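Local coordinates for protein putative triphosphoribosyl-dephospho-coA synthase (Archaeoglobus fulgidus DSM 4304, PDB 3H9P) that is of unknown function but may bind ATP and act as a triphosphoribosyl-dephospho-CoA synthase, at residues E123-I126 with A127-K130; D152-K155 with I156-E159; G195-Y198 with A199-T203. All coordinates share one frame; numbering follows the deposited sequence.

In the fold
The chain is all helical, and the three contacts lie on three different helices. They follow one another along the sequence: interaction 1 at the end of helix 118-129, interaction 2 at the start of helix 155-167, interaction 3 at the start of helix 196-208. Each is local, joining neighbouring turns of one stretch. None touches another. The centres of interactions 1 and 2 are about 28 Å apart, those of 2 and 3 about 22 Å, and those of 1 and 3 about 34 Å. Interaction 2 is nearest the middle of the chain, and no other chain touches it. Interactions 1 and 3 lie further out, and both touch the second subunit.

Interaction 1. Residues E123-I126 with A127-K130; sequences EEEI and AQKK
Ala-127 sits one turn on from Glu-123, and its backbone N-H is hydrogen-bonded to Glu-123 O, N to O 3.0 Å. The bond is nearly straight, 174° at the hydrogen. The methyl CB of Ala-127 lies beside the same carbonyl, 3.5 Å from Glu-123 O. Glu-125 accepts at its backbone O from Lys-129 N at 2.9 Å. Its side chain first leaves the helix away from residues 127-130. A bend at chi2 (-56°) then brings Glu-125 OE2 back to 4.1 Å from Gln-128 CG. The carboxylate and the amide are turned 63° apart, and no hydrogen bond joins them. The carboxylate has its polar partner elsewhere: Glu-125 OE2 and Glu-124 OE1 both form salt bridges to Lys-138 of the second subunit. Lys-129 NZ also crosses over, to Lys-130 O of the second subunit. The helix closes with a Schellman motif, in which Lys-130 takes a positive phi and its N bonds to Ala-127 O. Ile-126 CG2 stays 3.5 Å from Ala-127 N, while the side chain packs on Ser-95 and Leu-99 of helix 92-105. The end of helix 118-129 thus rests on helix 92-105 of its own chain and also meets the second subunit.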
loop_
_atom_site.group_PDB
_atom_site.type_symbol
_atom_site.label_atom_id
_atom_site.label_comp_id
_atom_site.label_asym_id
_atom_site.label_seq_id
_atom_site.Cartn_x
_atom_site.Cartn_y
_atom_site.Cartn_z
ATOM N N GLU A 123 -9.357 8.588 -7.282
ATOM C CA GLU A 123 -10.258 9.709 -7.063
ATOM C C GLU A 123 -11.619 9.385 -7.642
ATOM O O GLU A 123 -12.646 9.645 -7.019
ATOM C CB GLU A 123 -9.743 10.983 -7.729
ATOM C CG GLU A 123 -8.525 11.603 -7.083
ATOM C CD GLU A 123 -7.770 12.513 -8.038
ATOM O OE1 GLU A 123 -8.070 12.509 -9.253
ATOM O OE2 GLU A 123 -6.862 13.230 -7.583
ATOM N N GLU A 124 -11.631 8.795 -8.830
ATOM C CA GLU A 124 -12.914 8.560 -9.467
ATOM C C GLU A 124 -13.723 7.467 -8.764
ATOM O O GLU A 124 -14.936 7.553 -8.726
ATOM C CB GLU A 124 -12.804 8.406 -10.994
ATOM C CG GLU A 124 -12.362 7.066 -11.542
ATOM C CD GLU A 124 -12.231 7.092 -13.073
ATOM O OE1 GLU A 124 -12.978 6.346 -13.756
ATOM O OE2 GLU A 124 -11.399 7.879 -13.599
ATOM N N GLU A 125 -13.061 6.489 -8.148
ATOM C CA GLU A 125 -13.793 5.470 -7.386
ATOM C C GLU A 125 -14.223 5.938 -6.010
ATOM O O GLU A 125 -15.316 5.591 -5.548
ATOM C CB GLU A 125 -13.033 4.151 -7.312
ATOM C CG GLU A 125 -12.925 3.512 -8.645
ATOM C CD GLU A 125 -14.282 3.295 -9.311
ATOM O OE1 GLU A 125 -15.157 2.665 -8.679
ATOM O OE2 GLU A 125 -14.462 3.765 -10.466
ATOM N N ILE A 126 -13.376 6.737 -5.373
ATOM C CA ILE A 126 -13.802 7.460 -4.184
ATOM C C ILE A 126 -15.098 8.214 -4.445
ATOM O O ILE A 126 -16.098 7.988 -3.766
ATOM C CB ILE A 126 -12.729 8.407 -3.620
ATOM C CG1 ILE A 126 -11.557 7.584 -3.069
ATOM C CG2 ILE A 126 -13.324 9.232 -2.482
ATOM C CD1 ILE A 126 -10.287 8.371 -2.932
ATOM N N ALA A 127 -15.083 9.072 -5.458
ATOM C CA ALA A 127 -16.293 9.776 -5.888
ATOM C C ALA A 127 -17.479 8.824 -6.120
ATOM O O ALA A 127 -18.494 8.917 -5.430
ATOM C CB ALA A 127 -16.009 10.613 -7.138
ATOM N N GLN A 128 -17.321 7.889 -7.062
ATOM C CA GLN A 128 -18.390 6.969 -7.468
ATOM C C GLN A 128 -19.043 6.211 -6.313
ATOM O O GLN A 128 -20.272 6.154 -6.232
ATOM C CB GLN A 128 -17.875 5.958 -8.499
ATOM C CG GLN A 128 -17.366 6.551 -9.805
ATOM C CD GLN A 128 -18.461 7.160 -10.649
ATOM O OE1 GLN A 128 -19.197 6.448 -11.322
ATOM N NE2 GLN A 128 -18.567 8.490 -10.628
ATOM N N LYS A 129 -18.227 5.624 -5.434
ATOM C CA LYS A 129 -18.729 4.799 -4.332
ATOM C C LYS A 129 -18.982 5.602 -3.067
ATOM O O LYS A 129 -19.320 5.031 -2.005
ATOM C CB LYS A 129 -17.756 3.648 -4.025
ATOM C CG LYS A 129 -17.672 2.582 -5.122
ATOM C CD LYS A 129 -19.031 1.996 -5.372
ATOM C CE LYS A 129 -18.973 0.765 -6.201
ATOM N NZ LYS A 129 -20.353 0.331 -6.520
ATOM N N LYS A 130 -18.783 6.916 -3.176
ATOM C CA LYS A 130 -18.988 7.842 -2.066
ATOM C C LYS A 130 -18.266 7.354 -0.810
ATOM O O LYS A 130 -18.864 7.101 0.248
ATOM C CB LYS A 130 -20.487 8.069 -1.847
ATOM C CG LYS A 130 -21.152 8.700 -3.069
ATOM C CD LYS A 130 -22.625 9.002 -2.799
ATOM C CE LYS A 130 -23.428 9.151 -4.072
ATOM N NZ LYS A 130 -24.851 9.604 -3.821
#

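Interaction 2. Residues D152-K155 with I156-E159; sequences DGFK and ISIE
Ile-158 folds back over the turn that leads into its own helix. Its CG1 stands anti to the carbonyl carbon (chi1 -68°), and the extended second torsion carries CD1 to 3.4 Å from Gly-153 O. Ile-158 CG1 lies equally near Phe-154 O, at 3.4 Å. The same carbonyl takes the backbone N of Ile-158 at 3.1 Å, a nearly straight bond of 169°. Beside it, the ring of the buried Phe-154 meets Ser-157 at its edge. Ser-157 OG is in the ring plane, 4.0 Å from Phe-154 CD1. This is the close-packed part. Helix 76-88 covers both Phe-154 and Ile-158, and helix 58-68 adds Leu-63, Pro-66 and Leu-67 to the pocket of the ring. The buried hydroxyl of Ser-157 is satisfied by Ser-238 and Glu-149.

Phe-154 holds the N-cap position of helix 155-167, and an Asx motif precedes the first turn. Asp-152 OD1 accepts Lys-155 N at 3.1 Å, with an angle of 177° at the hydrogen. The donor comes from above the carboxylate plane. Gly-153 has backbone angles at which a CB would run into the preceding carbonyl, so the turn calls for glycine.

The looser side carries Lys-155 and Glu-159. They are joined through the backbone, Glu-159 N to Lys-155 O at 3.2 Å. Lys-155 is exposed, and of its side chain only CB comes close to residues 156-159, 3.3 Å from Ile-156 N. Glu-159 extends its carboxylate to a salt bridge with Lys-184.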
loop_
_atom_site.group_PDB
_atom_site.type_symbol
_atom_site.label_atom_id
_atom_site.label_comp_id
_atom_site.label_asym_id
_atom_site.label_seq_id
_atom_site.Cartn_x
_atom_site.Cartn_y
_atom_site.Cartn_z
ATOM N N ASP A 152 -9.939 3.598 14.817
ATOM C CA ASP A 152 -10.178 2.911 16.067
ATOM C C ASP A 152 -10.176 3.858 17.232
ATOM O O ASP A 152 -9.891 3.437 18.325
ATOM C CB ASP A 152 -9.095 1.844 16.331
ATOM C CG ASP A 152 -7.663 2.459 16.603
ATOM O OD1 ASP A 152 -7.458 3.690 16.927
ATOM O OD2 ASP A 152 -6.711 1.664 16.486
ATOM N N GLY A 153 -10.411 5.141 17.005
ATOM C CA GLY A 153 -10.429 6.089 18.103
ATOM C C GLY A 153 -9.073 6.570 18.601
ATOM O O GLY A 153 -8.951 6.964 19.745
ATOM N N PHE A 154 -8.042 6.541 17.772
ATOM C CA PHE A 154 -6.764 7.128 18.189
ATOM C C PHE A 154 -6.112 6.401 19.390
ATOM O O PHE A 154 -5.566 7.030 20.293
ATOM C CB PHE A 154 -6.923 8.645 18.477
ATOM C CG PHE A 154 -7.154 9.467 17.235
ATOM C CD1 PHE A 154 -6.074 10.006 16.528
ATOM C CD2 PHE A 154 -8.438 9.678 16.766
ATOM C CE1 PHE A 154 -6.274 10.718 15.383
ATOM C CE2 PHE A 154 -8.659 10.414 15.614
ATOM C CZ PHE A 154 -7.563 10.942 14.905
ATOM N N LYS A 155 -6.144 5.080 19.376
ATOM C CA LYS A 155 -5.597 4.286 20.490
ATOM C C LYS A 155 -4.086 4.491 20.752
ATOM O O LYS A 155 -3.669 4.567 21.897
ATOM C CB LYS A 155 -5.949 2.822 20.329
ATOM C CG LYS A 155 -7.405 2.538 20.756
ATOM C CD LYS A 155 -8.005 1.344 20.011
ATOM C CE LYS A 155 -7.472 -0.004 20.495
ATOM N NZ LYS A 155 -7.848 -1.141 19.553
ATOM N N ILE A 156 -3.273 4.597 19.717
ATOM C CA ILE A 156 -1.861 4.897 19.936
ATOM C C ILE A 156 -1.622 6.285 20.564
ATOM O O ILE A 156 -0.845 6.432 21.493
ATOM C CB ILE A 156 -1.056 4.716 18.638
ATOM C CG1 ILE A 156 -1.195 3.250 18.181
ATOM C CG2 ILE A 156 0.398 5.065 18.869
ATOM C CD1 ILE A 156 -0.969 2.983 16.648
ATOM N N SER A 157 -2.342 7.291 20.107
ATOM C CA SER A 157 -2.173 8.631 20.609
ATOM C C SER A 157 -2.522 8.763 22.087
ATOM O O SER A 157 -1.825 9.457 22.834
ATOM C CB SER A 157 -3.030 9.600 19.769
ATOM O OG SER A 157 -2.609 9.522 18.413
ATOM N N ILE A 158 -3.615 8.124 22.480
ATOM C CA ILE A 158 -4.082 8.047 23.879
ATOM C C ILE A 158 -3.071 7.359 24.794
ATOM O O ILE A 158 -2.761 7.870 25.872
ATOM C CB ILE A 158 -5.447 7.291 23.978
ATOM C CG1 ILE A 158 -6.534 8.134 23.325
ATOM C CG2 ILE A 158 -5.833 6.939 25.459
ATOM C CD1 ILE A 158 -7.779 7.353 22.963
ATOM N N GLU A 159 -2.541 6.233 24.339
ATOM C CA GLU A 159 -1.503 5.492 25.066
ATOM C C GLU A 159 -0.248 6.355 25.194
ATOM O O GLU A 159 0.376 6.394 26.255
ATOM C CB GLU A 159 -1.189 4.144 24.356
ATOM C CG GLU A 159 0.136 3.523 24.743
ATOM C CD GLU A 159 0.656 2.479 23.758
ATOM O OE1 GLU A 159 0.088 2.306 22.632
ATOM O OE2 GLU A 159 1.672 1.818 24.113
#

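Interaction 3. Residues G195-Y198 with A199-T203; sequences GREY and AEKIT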
loop_
_atom_site.group_PDB
_atom_site.type_symbol
_atom_site.label_atom_id
_atom_site.label_comp_id
_atom_site.label_asym_id
_atom_site.label_seq_id
_atom_site.Cartn_x
_atom_site.Cartn_y
_atom_site.Cartn_z
ATOM N N GLY A 195 12.023 -1.446 3.377
ATOM C CA GLY A 195 11.553 -2.812 3.496
ATOM C C GLY A 195 11.152 -3.188 4.909
ATOM O O GLY A 195 11.614 -2.606 5.878
ATOM N N ARG A 196 10.298 -4.194 4.996
ATOM C CA ARG A 196 9.735 -4.647 6.228
ATOM C C ARG A 196 10.808 -5.003 7.232
ATOM O O ARG A 196 10.742 -4.575 8.371
ATOM C CB ARG A 196 8.814 -5.850 5.953
ATOM C CG ARG A 196 7.425 -5.650 6.460
ATOM C CD ARG A 196 6.368 -6.444 5.681
ATOM N NE ARG A 196 5.302 -6.803 6.612
ATOM C CZ ARG A 196 4.594 -7.934 6.584
ATOM N NH1 ARG A 196 4.789 -8.848 5.634
ATOM N NH2 ARG A 196 3.666 -8.150 7.510
ATOM N N GLU A 197 11.806 -5.777 6.823
ATOM C CA GLU A 197 12.828 -6.227 7.755
ATOM C C GLU A 197 13.701 -5.093 8.322
ATOM O O GLU A 197 14.128 -5.163 9.474
ATOM C CB GLU A 197 13.665 -7.349 7.161
ATOM C CG GLU A 197 13.994 -8.446 8.177
ATOM C CD GLU A 197 15.042 -7.973 9.158
ATOM O OE1 GLU A 197 15.971 -7.271 8.694
ATOM O OE2 GLU A 197 14.930 -8.259 10.370
ATOM N N TYR A 198 13.927 -4.034 7.551
ATOM C CA TYR A 198 14.691 -2.900 8.060
ATOM C C TYR A 198 13.848 -2.094 9.050
ATOM O O TYR A 198 14.331 -1.688 10.107
ATOM C CB TYR A 198 15.206 -2.007 6.913
ATOM C CG TYR A 198 16.124 -0.901 7.374
ATOM C CD1 TYR A 198 17.497 -0.928 7.086
ATOM C CD2 TYR A 198 15.626 0.172 8.096
ATOM C CE1 TYR A 198 18.338 0.091 7.537
ATOM C CE2 TYR A 198 16.453 1.194 8.545
ATOM C CZ TYR A 198 17.790 1.150 8.272
ATOM O OH TYR A 198 18.555 2.180 8.735
ATOM N N ALA A 199 12.579 -1.875 8.726
ATOM C CA ALA A 199 11.645 -1.274 9.694
ATOM C C ALA A 199 11.560 -2.057 11.046
ATOM O O ALA A 199 11.592 -1.463 12.129
ATOM C CB ALA A 199 10.273 -1.087 9.065
ATOM N N GLU A 200 11.455 -3.376 10.977
ATOM C CA GLU A 200 11.379 -4.208 12.196
ATOM C C GLU A 200 12.663 -4.052 12.979
ATOM O O GLU A 200 12.664 -4.079 14.211
ATOM C CB GLU A 200 11.175 -5.685 11.850
ATOM C CG GLU A 200 10.001 -6.318 12.558
ATOM C CD GLU A 200 8.769 -6.423 11.662
ATOM O OE1 GLU A 200 8.631 -7.425 10.923
ATOM O OE2 GLU A 200 7.924 -5.510 11.690
ATOM N N LYS A 201 13.756 -3.848 12.254
ATOM C CA LYS A 201 15.059 -3.778 12.884
ATOM C C LYS A 201 15.225 -2.513 13.706
ATOM O O LYS A 201 15.942 -2.514 14.689
ATOM C CB LYS A 201 16.176 -3.901 11.855
ATOM C CG LYS A 201 17.423 -4.529 12.431
ATOM C CD LYS A 201 17.395 -6.046 12.438
ATOM C CE LYS A 201 18.812 -6.609 12.512
ATOM N NZ LYS A 201 18.886 -8.123 12.494
ATOM N N ILE A 202 14.555 -1.438 13.291
ATOM C CA ILE A 202 14.529 -0.167 14.018
ATOM C C ILE A 202 13.922 -0.361 15.374
ATOM O O ILE A 202 14.433 0.146 16.360
ATOM C CB ILE A 202 13.708 0.911 13.262
ATOM C CG1 ILE A 202 14.286 1.147 11.864
ATOM C CG2 ILE A 202 13.643 2.266 14.052
ATOM C CD1 ILE A 202 15.711 1.506 11.887
ATOM N N THR A 203 12.816 -1.091 15.438
ATOM C CA THR A 203 12.195 -1.311 16.727
ATOM C C THR A 203 13.207 -1.976 17.657
ATOM O O THR A 203 13.348 -1.553 18.803
ATOM C CB THR A 203 10.902 -2.086 16.639
ATOM O OG1 THR A 203 11.196 -3.410 16.225
ATOM C CG2 THR A 203 9.956 -1.428 15.633
#
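The Tyr-198 ring has the backbone N of Ala-199 at its edge, near the ring plane and 3.7 Å from Tyr-198 CD2. Ile-202 approaches the same side chain obliquely, one turn on. Its CD1 reaches to 3.4 Å from Tyr-198 CE2. The ring also meets Trp-205 edge-to-face, and its hydroxyl is hydrogen-bonded to Asp-225. Tyr-198 CG is anti to the backbone N (chi1 -174°), which lays the ring along its own turn and within reach of Ile-202. Replacing this tyrosine with an alanine would probably open a gap beside Ile-202 and Trp-205 and leave Asp-225 without its phenolic mate.

Backbone bonds tie the turn together. Ala-199 N binds Gly-195 O at 3.1 Å, almost straight at 178°. Ile-202 N binds Tyr-198 O at 3.2 Å. The bond from Lys-201 N to Glu-197 O is weak. Over the same span the two side chains cross, with Glu-197 OE2 3.9 Å from Lys-201 CD. The charged ends stay 4.5 Å apart, Glu-197 OE2 to Lys-201 NZ, too far for a salt bridge.

Ala-199 packs on Val-190 and Ile-191 of helix 188-194, while Tyr-198 and Ile-202 share Leu-222 of helix 212-225. At the backbone angles of Gly-195 a CB would jam against the preceding carbonyl. This is a helix-glycine-helix junction: Gly-195, with its positive phi, ends helix 188-194 and N-caps helix 196-208.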